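Local structure of protein FLUORESCENT IN BLUE LIGHT, chloroplastic (Arabidopsis thaliana, 4YVO) at residues S54-G59 / K76-L81; S101-G106 / A139-E144. The protein negatively regulates tetrapyrrole and chlorophyll biosynthesis in chloroplasts, probably by repressing the glutamyl-tRNA reductase HEMA1, which its TPR domain, the part described here, binds. All coordinates share one frame; numbering follows the deposited sequence. Where two conformers were deposited one is given.

Interaction 1: residues S54-G59 / K76-L81; sequences SKLKTG and KIALEL
The aliphatic chain of Lys55 lies obliquely across Ile77, its carbons doing the work of an apolar residue. Lys55 CG rests against Ile77 CG2 at 3.8 Å, and farther out Lys55 CE meets Ile77 CD1 at 3.7 Å. A bend at chi2 (-64°) folds the lysine over the isoleucine, both branches of which it thereby touches. The amino group passes beyond this patch to a salt bridge with Glu74 OE1, an oxygen that also receives a hydrogen bond from Thr58, so an ionic end completes an otherwise greasy contact. Were Lys55 replaced by an alanine, Ile77 would probably lose its aliphatic cover and Glu74 its charged mate. Both segments belong to the first TPR of the domain, where helix 48-64 and helix 68-84 form the antiparallel helical hairpin that defines a tetratricopeptide repeat. Over residues 54-59 and 76-81 the helix axes run at 155° to each other and approach to 8.7 Å. Such closeness is allowed by Ala78, whose small side chain faces the partner helix, and the CA atoms of Lys55 and Ala78 are only 5.6 Å apart. Ala78 CB sits 4.1 Å from Lys55 CB and is also touched by Leu56, whose CD2 reaches Ala78 CB at 3.7 Å. With CG of Leu56 beside the backbone N (chi1 -71°), the branched end is brought to the methyl although its first bond does not aim straight at residues 76-81. The buried Leu56 and Ala78 also touch Glu90 and Ala94, respectively, of helix 88-104, the first helix of TPR 2.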
loop_
_atom_site.group_PDB
_atom_site.type_symbol
_atom_site.label_atom_id
_atom_site.label_comp_id
_atom_site.label_asym_id
_atom_site.label_seq_id
_atom_site.Cartn_x
_atom_site.Cartn_y
_atom_site.Cartn_z
ATOM N N SER A 54 -13.252 3.349 10.148
ATOM C CA SER A 54 -14.067 2.165 9.909
ATOM C C SER A 54 -13.641 1.413 8.653
ATOM O O SER A 54 -13.466 0.196 8.678
ATOM C CB SER A 54 -15.540 2.557 9.799
ATOM O OG SER A 54 -16.348 1.415 9.573
ATOM N N LYS A 55 -13.475 2.145 7.554
ATOM C CA LYS A 55 -13.147 1.530 6.274
ATOM C C LYS A 55 -11.774 0.864 6.277
ATOM O O LYS A 55 -11.588 -0.178 5.644
ATOM C CB LYS A 55 -13.242 2.547 5.135
ATOM C CG LYS A 55 -14.662 2.984 4.802
ATOM C CD LYS A 55 -15.477 1.821 4.288
ATOM C CE LYS A 55 -16.911 2.237 4.013
ATOM N NZ LYS A 55 -17.829 1.071 4.086
ATOM N N LEU A 56 -10.809 1.455 6.977
ATOM C CA LEU A 56 -9.505 0.818 7.098
ATOM C C LEU A 56 -9.616 -0.493 7.876
ATOM O O LEU A 56 -9.010 -1.495 7.504
ATOM C CB LEU A 56 -8.484 1.754 7.743
ATOM C CG LEU A 56 -8.037 2.933 6.876
ATOM C CD1 LEU A 56 -7.195 3.892 7.705
ATOM C CD2 LEU A 56 -7.265 2.452 5.643
ATOM N N LYS A 57 -10.406 -0.490 8.946
ATOM C CA LYS A 57 -10.596 -1.686 9.760
ATOM C C LYS A 57 -11.276 -2.790 8.953
ATOM O O LYS A 57 -10.826 -3.945 8.947
ATOM C CB LYS A 57 -11.423 -1.356 11.006
ATOM N N THR A 58 -12.353 -2.435 8.260
ATOM C CA THR A 58 -13.105 -3.442 7.517
ATOM C C THR A 58 -12.308 -3.951 6.310
ATOM O O THR A 58 -12.349 -5.139 5.995
ATOM C CB THR A 58 -14.513 -2.947 7.111
ATOM O OG1 THR A 58 -14.402 -1.748 6.335
ATOM C CG2 THR A 58 -15.344 -2.658 8.349
ATOM N N GLY A 59 -11.576 -3.058 5.652
ATOM C CA GLY A 59 -10.671 -3.468 4.590
ATOM C C GLY A 59 -9.654 -4.494 5.069
ATOM O O GLY A 59 -9.437 -5.523 4.417
ATOM N N LYS A 76 -10.502 1.699 -1.095
ATOM C CA LYS A 76 -10.684 2.749 -2.098
ATOM C C LYS A 76 -11.492 3.903 -1.501
ATOM O O LYS A 76 -11.192 5.066 -1.749
ATOM C CB LYS A 76 -11.369 2.193 -3.352
ATOM C CG LYS A 76 -11.264 3.080 -4.588
ATOM C CD LYS A 76 -9.822 3.116 -5.111
ATOM C CE LYS A 76 -9.709 3.691 -6.534
ATOM N NZ LYS A 76 -10.283 2.821 -7.634
ATOM N N ILE A 77 -12.512 3.577 -0.710
ATOM C CA ILE A 77 -13.252 4.599 0.034
ATOM C C ILE A 77 -12.344 5.299 1.041
ATOM O O ILE A 77 -12.361 6.527 1.159
ATOM C CB ILE A 77 -14.485 4.004 0.753
ATOM C CG1 ILE A 77 -15.484 3.479 -0.279
ATOM C CG2 ILE A 77 -15.152 5.040 1.668
ATOM C CD1 ILE A 77 -16.616 2.674 0.321
ATOM N N ALA A 78 -11.538 4.518 1.755
ATOM C CA ALA A 78 -10.617 5.089 2.727
ATOM C C ALA A 78 -9.663 6.066 2.040
ATOM O O ALA A 78 -9.378 7.138 2.568
ATOM C CB ALA A 78 -9.842 3.986 3.440
ATOM N N LEU A 79 -9.189 5.703 0.853
ATOM C CA LEU A 79 -8.272 6.566 0.107
ATOM C C LEU A 79 -8.932 7.892 -0.250
ATOM O O LEU A 79 -8.338 8.959 -0.077
ATOM C CB LEU A 79 -7.795 5.879 -1.174
ATOM C CG LEU A 79 -6.686 6.620 -1.928
ATOM C CD1 LEU A 79 -5.361 6.465 -1.195
ATOM C CD2 LEU A 79 -6.573 6.115 -3.357
ATOM N N GLU A 80 -10.162 7.822 -0.754
ATOM C CA GLU A 80 -10.895 9.022 -1.146
ATOM C C GLU A 80 -11.141 9.921 0.072
ATOM O O GLU A 80 -10.951 11.136 0.000
ATOM C CB GLU A 80 -12.207 8.653 -1.869
ATOM C CG GLU A 80 -12.900 9.824 -2.587
ATOM C CD GLU A 80 -13.980 9.389 -3.585
ATOM O OE1 GLU A 80 -13.724 8.482 -4.413
ATOM O OE2 GLU A 80 -15.087 9.975 -3.560
ATOM N N LEU A 81 -11.547 9.318 1.189
ATOM C CA LEU A 81 -11.818 10.076 2.410
ATOM C C LEU A 81 -10.549 10.702 2.982
ATOM O O LEU A 81 -10.562 11.855 3.431
ATOM C CB LEU A 81 -12.488 9.190 3.463
ATOM C CG LEU A 81 -13.903 8.702 3.144
ATOM C CD1 LEU A 81 -14.408 7.833 4.273
ATOM C CD2 LEU A 81 -14.851 9.876 2.911
#

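Interaction 2: residues S101-G106 / A139-E144; sequences SLQRQG and ADCYTE
Asp140 OD2 receives a 2.7 Å hydrogen bond from a water that in turn accepts one from Gln103 NE2 at 3.0 Å. The water thus links the amide of one helix to the carboxylate of another in a single donor-to-acceptor relay, where the two side chains themselves come no nearer than 4.2 Å, between Gln103 NE2 and Asp140 CB. The other end of the amide is held as well: Gln103 OE1 accepts a hydrogen bond from His115 NE2 of helix 108-125. With a partner at each end, the amide has its oxygen and nitrogen assigned and its rotation about the last torsion restrained. Below this polar tip the same side chain makes the apolar part of the contact. Extended beyond CG (chi2 176°), it passes alongside Cys141, and the sulfur is approached most closely by Gln103 CG, at 3.6 Å from SG, with Gln103 CD next at 3.8 Å from SG. The meeting joins consecutive repeats of the TPR array: residues 101-106 run from the last turn of the first helix of TPR 2 into the turn after it, and residues 139-144 lie on the first helix of TPR 3. Helix 108-125 also borders the contact, its Ile112 touching Cys141, and the backbones stay well apart, with 7.2 Å between the CA atoms of Gln103 and Cys141. The buried area is accordingly modest, about 100 Å² for both sides together. The helix closes in a Schellman motif, in which Gly106 takes a positive phi (75°) that favours glycine, and the N-H of Gly106 bonds back to the carbonyl oxygen of Gln103.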
loop_
_atom_site.group_PDB
_atom_site.type_symbol
_atom_site.label_atom_id
_atom_site.label_comp_id
_atom_site.label_asym_id
_atom_site.label_seq_id
_atom_site.Cartn_x
_atom_site.Cartn_y
_atom_site.Cartn_z
ATOM N N SER A 101 -4.406 -5.666 -1.616
ATOM C CA SER A 101 -5.612 -6.253 -2.196
ATOM C C SER A 101 -5.386 -6.639 -3.654
ATOM O O SER A 101 -5.830 -7.697 -4.111
ATOM C CB SER A 101 -6.782 -5.271 -2.116
ATOM O OG SER A 101 -7.103 -4.970 -0.772
ATOM N N LEU A 102 -4.692 -5.775 -4.381
ATOM C CA LEU A 102 -4.402 -6.031 -5.783
ATOM C C LEU A 102 -3.402 -7.178 -5.961
ATOM O O LEU A 102 -3.548 -7.996 -6.871
ATOM C CB LEU A 102 -3.934 -4.751 -6.470
ATOM C CG LEU A 102 -5.053 -3.722 -6.641
ATOM C CD1 LEU A 102 -4.447 -2.347 -6.854
ATOM C CD2 LEU A 102 -5.972 -4.113 -7.789
ATOM N N GLN A 103 -2.405 -7.253 -5.083
ATOM C CA GLN A 103 -1.486 -8.393 -5.090
ATOM C C GLN A 103 -2.228 -9.714 -4.918
ATOM O O GLN A 103 -1.943 -10.682 -5.628
ATOM C CB GLN A 103 -0.438 -8.274 -3.991
ATOM C CG GLN A 103 0.655 -7.284 -4.285
ATOM C CD GLN A 103 1.603 -7.144 -3.113
ATOM O OE1 GLN A 103 1.425 -6.280 -2.255
ATOM N NE2 GLN A 103 2.588 -8.031 -3.042
ATOM N N ARG A 104 -3.171 -9.762 -3.980
ATOM C CA ARG A 104 -3.953 -10.980 -3.757
ATOM C C ARG A 104 -4.751 -11.381 -4.992
ATOM O O ARG A 104 -5.051 -12.556 -5.189
ATOM C CB ARG A 104 -4.924 -10.806 -2.589
ATOM C CG ARG A 104 -4.282 -10.441 -1.275
ATOM C CD ARG A 104 -3.619 -11.626 -0.604
ATOM N NE ARG A 104 -3.126 -11.247 0.715
ATOM C CZ ARG A 104 -3.867 -11.242 1.818
ATOM N NH1 ARG A 104 -5.142 -11.609 1.767
ATOM N NH2 ARG A 104 -3.332 -10.873 2.970
ATOM N N GLN A 105 -5.111 -10.393 -5.807
ATOM C CA GLN A 105 -5.873 -10.636 -7.028
ATOM C C GLN A 105 -4.978 -10.934 -8.230
ATOM O O GLN A 105 -5.476 -11.172 -9.330
ATOM C CB GLN A 105 -6.764 -9.435 -7.354
ATOM C CG GLN A 105 -7.816 -9.131 -6.310
ATOM C CD GLN A 105 -8.678 -7.960 -6.709
ATOM O OE1 GLN A 105 -9.308 -7.980 -7.764
ATOM N NE2 GLN A 105 -8.701 -6.924 -5.877
ATOM N N GLY A 106 -3.665 -10.905 -8.030
ATOM C CA GLY A 106 -2.732 -11.140 -9.120
ATOM C C GLY A 106 -2.621 -9.956 -10.067
ATOM O O GLY A 106 -2.173 -10.098 -11.208
ATOM N N ALA A 139 8.994 -4.890 -4.776
ATOM C CA ALA A 139 9.935 -5.909 -5.236
ATOM C C ALA A 139 9.202 -7.211 -5.558
ATOM O O ALA A 139 9.439 -7.825 -6.599
ATOM C CB ALA A 139 11.029 -6.153 -4.191
ATOM N N ASP A 140 8.310 -7.622 -4.658
ATOM C CA ASP A 140 7.519 -8.835 -4.855
ATOM C C ASP A 140 6.651 -8.756 -6.111
ATOM O O ASP A 140 6.525 -9.734 -6.861
ATOM C CB ASP A 140 6.635 -9.109 -3.634
ATOM C CG ASP A 140 7.435 -9.513 -2.410
ATOM O OD1 ASP A 140 8.627 -9.870 -2.548
ATOM O OD2 ASP A 140 6.865 -9.489 -1.297
ATOM N N CYS A 141 6.055 -7.587 -6.341
ATOM C CA CYS A 141 5.246 -7.379 -7.540
ATOM C C CYS A 141 6.077 -7.506 -8.812
ATOM O O CYS A 141 5.667 -8.182 -9.760
ATOM C CB CYS A 141 4.553 -6.016 -7.508
ATOM S SG CYS A 141 3.232 -5.875 -6.298
ATOM N N TYR A 142 7.241 -6.859 -8.839
ATOM C CA TYR A 142 8.098 -6.924 -10.015
ATOM C C TYR A 142 8.591 -8.351 -10.254
ATOM O O TYR A 142 8.730 -8.778 -11.394
ATOM C CB TYR A 142 9.268 -5.942 -9.910
ATOM C CG TYR A 142 8.911 -4.521 -10.289
ATOM C CD1 TYR A 142 8.371 -4.223 -11.536
ATOM C CD2 TYR A 142 9.150 -3.467 -9.417
ATOM C CE1 TYR A 142 8.048 -2.923 -11.882
ATOM C CE2 TYR A 142 8.840 -2.161 -9.761
ATOM C CZ TYR A 142 8.290 -1.892 -10.991
ATOM O OH TYR A 142 7.981 -0.589 -11.325
ATOM N N THR A 143 8.832 -9.092 -9.176
ATOM C CA THR A 143 9.210 -10.497 -9.299
ATOM C C THR A 143 8.113 -11.312 -9.993
ATOM O O THR A 143 8.390 -12.102 -10.899
ATOM C CB THR A 143 9.548 -11.113 -7.927
ATOM O OG1 THR A 143 10.682 -10.435 -7.372
ATOM C CG2 THR A 143 9.865 -12.600 -8.063
ATOM N N GLU A 144 6.864 -11.110 -9.583
ATOM C CA GLU A 144 5.756 -11.802 -10.237
ATOM C C GLU A 144 5.594 -11.403 -11.704
ATOM O O GLU A 144 5.120 -12.194 -12.517
ATOM C CB GLU A 144 4.446 -11.581 -9.481
ATOM C CG GLU A 144 4.475 -12.092 -8.054
ATOM C CD GLU A 144 4.688 -13.590 -7.973
ATOM O OE1 GLU A 144 4.263 -14.315 -8.900
ATOM O OE2 GLU A 144 5.282 -14.047 -6.971
HETATM O O HOH W 1 4.439 -8.531 -0.791
#

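In the fold
Two levels of TPR architecture appear side by side: interaction 1 pairs the two helices within one repeat, whereas interaction 2 joins the first helices of successive repeats. They follow in series along the chain, the first closing before the second opens, with centres about 21 Å apart and nearest atoms about 6 Å apart, without touching. Helix 68-84, which supplies residues 76-81, is followed directly by helix 88-104, which supplies residues 101-106. These neighbours also pack together, Leu79 on Leu98 near interaction 1 and Ser101 on Ala71 and Phe75 near interaction 2. The closer, apolar hairpin contact and the sparser, water-bridged one thus share a continuous stack of helices.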